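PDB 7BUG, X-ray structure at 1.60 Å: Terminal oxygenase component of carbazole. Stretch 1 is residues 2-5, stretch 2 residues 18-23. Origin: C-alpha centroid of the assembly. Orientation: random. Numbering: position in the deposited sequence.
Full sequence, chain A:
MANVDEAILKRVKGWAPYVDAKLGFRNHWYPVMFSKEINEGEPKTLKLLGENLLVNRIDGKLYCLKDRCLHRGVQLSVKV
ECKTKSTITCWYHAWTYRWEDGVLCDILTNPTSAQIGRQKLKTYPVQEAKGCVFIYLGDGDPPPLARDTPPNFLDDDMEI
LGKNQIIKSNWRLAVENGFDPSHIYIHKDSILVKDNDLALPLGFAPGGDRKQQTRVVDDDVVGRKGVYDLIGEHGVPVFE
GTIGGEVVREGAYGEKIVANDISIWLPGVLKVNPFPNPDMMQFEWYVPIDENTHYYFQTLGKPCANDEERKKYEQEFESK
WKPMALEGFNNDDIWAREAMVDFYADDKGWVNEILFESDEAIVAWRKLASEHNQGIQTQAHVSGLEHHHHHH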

# COMPACT_ATOMS: atom_id res chain seq x y z
N ALA A 2 -23.98 2.00 -5.02
CA ALA A 2 -22.95 1.89 -6.12
C ALA A 2 -21.51 1.84 -5.58
O ALA A 2 -20.63 1.28 -6.28
N ASN A 3 -21.21 2.37 -4.40
CA ASN A 3 -19.81 2.52 -3.92
C ASN A 3 -19.54 1.68 -2.66
O ASN A 3 -18.37 1.47 -2.35
N VAL A 4 -20.57 1.34 -1.93
CA VAL A 4 -20.50 0.74 -0.56
C VAL A 4 -21.24 -0.59 -0.58
O VAL A 4 -22.25 -0.68 -1.25
N ASP A 5 -20.73 -1.56 0.18
CA ASP A 5 -21.40 -2.88 0.38
C ASP A 5 -22.89 -2.65 0.60
O ASP A 5 -23.26 -1.90 1.52
N TYR A 18 -26.24 9.18 1.12
CA TYR A 18 -25.09 9.94 1.71
C TYR A 18 -23.95 8.99 2.04
O TYR A 18 -22.78 9.33 1.76
N VAL A 19 -24.25 7.84 2.66
CA VAL A 19 -23.20 6.82 2.98
C VAL A 19 -22.61 6.26 1.69
O VAL A 19 -21.40 5.94 1.63
N ASP A 20 -23.39 6.17 0.60
CA ASP A 20 -22.85 5.67 -0.66
C ASP A 20 -21.92 6.72 -1.31
O ASP A 20 -21.09 6.34 -2.20
N ALA A 21 -22.06 7.98 -0.95
CA ALA A 21 -21.42 9.10 -1.69
C ALA A 21 -19.95 9.33 -1.27
O ALA A 21 -19.55 10.46 -1.00
N LYS A 22 -19.15 8.27 -1.30
CA LYS A 22 -17.73 8.26 -0.91
C LYS A 22 -16.92 9.22 -1.78
O LYS A 22 -15.96 9.86 -1.27
N LEU A 23 -17.28 9.37 -3.06
CA LEU A 23 -16.58 10.28 -4.01
C LEU A 23 -17.26 11.64 -4.15
O LEU A 23 -16.79 12.44 -4.99

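The N-terminal segment, residues 2-5, has no regular secondary structure and lies against residues 18-23, which begin in a helix that started earlier in the chain. The two backbones come nearest at Asn 3 and Asp 20, whose CA atoms are 5.5 Å apart, and the contact is built around this pair. Together the stretches bury 331 Å², and the largest share on the side of the second stretch belongs to Asp 20. Its CA-to-CB bond points sideways to the N-terminal segment, but a t rotamer at chi1 (-159°), with chi2 at 34°, brings the carboxylate in among the backbone nitrogens of Ala 2, Asn 3 and Val 4.

Ala 2 begins this arrangement. Ala 2 N donates a hydrogen bond to Asp 20 OD2 at 2.8 Å, the one bond across the stretches that uses this carboxylate oxygen. The methyl group points sideways and adds little beyond a 3.8 Å approach of Ala 2 CB to Asp 20 OD2, so the residue is held mainly through its backbone.

Asn 3 is tied to Asp 20 twice, once through its backbone and once through its side chain. Asn 3 N donates to Asp 20 OD1 at 2.8 Å, with a well-aligned N-H...acceptor angle of 158°. The side chain points toward the second stretch in an m rotamer (chi1 -65°, chi2 -47°), which carries the amide to the backbone of the second stretch, where Asn 3 ND2 donates to Asp 20 O at 2.8 Å and 162°. That carbonyl also accepts a bond within its own stretch, from Lys 22 N to Asp 20 O at 2.9 Å, so it accepts from both Lys 22 N and the incoming asparagine. ND2 has a further hydrogen bond elsewhere in the structure. Asn 3 ND2 lies 4.2 Å from Lys 22 N, and Asn 3 CB is 4.5 Å from Lys 22 CB.

At Val 4 the contact changes from polar to largely apolar. Val 4 N makes a third approach to the carboxylate, a weak hydrogen bond to Asp 20 OD1 of 3.1 Å, bent to 129°; OD1 thus accepts from two successive backbone amides. The buried side chain points toward the second stretch with chi1 at 169° (t). One methyl, Val 4 CG1, meets Val 19 CG1 at 4.4 Å, the latter side chain also being a t rotamer. The other methyl, Val 4 CG2, rests 3.4 Å from Val 19 O and 4.2 Å from Lys 22 CE. Lys 22 extends through t at chi1 and chi2 before turning to m at chi3, which brings CE beside the valine while NZ finds its hydrogen bond elsewhere in the structure.

Asp 5 leaves the interface. Its CA-to-CB bond points away, and its side chain, t at chi1 (-159°), comes no nearer than 8.4 Å to the second stretch. It occupies an N-cap position instead, capping a backbone nitrogen of the helix that starts just beyond.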

# COMPACT_ATOMS: atom_id res chain seq x y z
CB ALA A 2 -23.14 3.04 -7.09
CB ASN A 3 -19.45 3.96 -3.62
CG ASN A 3 -19.46 4.85 -4.85
OD1 ASN A 3 -18.90 4.46 -5.88
ND2 ASN A 3 -20.07 6.02 -4.77
CB VAL A 4 -21.11 1.72 0.45
CG1 VAL A 4 -21.33 1.11 1.83
CG2 VAL A 4 -20.24 2.96 0.58
CB ASP A 5 -20.75 -3.61 1.55
CG ASP A 5 -21.02 -5.10 1.47
OD1 ASP A 5 -22.19 -5.50 1.67
OD2 ASP A 5 -20.10 -5.82 1.09
CB TYR A 18 -25.55 10.67 2.95
CG TYR A 18 -24.46 11.41 3.67
CD1 TYR A 18 -23.96 12.59 3.19
CD2 TYR A 18 -23.92 10.90 4.82
CE1 TYR A 18 -22.98 13.28 3.90
CE2 TYR A 18 -22.96 11.56 5.54
CZ TYR A 18 -22.50 12.78 5.10
OH TYR A 18 -21.63 13.54 5.83
CB VAL A 19 -23.77 5.73 3.90
CG1 VAL A 19 -22.77 4.62 4.04
CG2 VAL A 19 -24.14 6.34 5.22
CB ASP A 20 -23.99 5.35 -1.62
CG ASP A 20 -23.59 4.40 -2.71
OD1 ASP A 20 -22.76 3.52 -2.43
OD2 ASP A 20 -24.21 4.50 -3.79
CB ALA A 21 -22.28 10.32 -1.65
CB LYS A 22 -17.22 6.82 -0.97
CG LYS A 22 -15.79 6.64 -0.52
CD LYS A 22 -15.39 5.19 -0.60
CE LYS A 22 -16.28 4.34 0.27
NZ LYS A 22 -15.48 3.25 0.87
CB LEU A 23 -16.52 9.60 -5.39
CG LEU A 23 -15.47 8.53 -5.55
CD1 LEU A 23 -15.71 7.77 -6.85
CD2 LEU A 23 -14.06 9.13 -5.52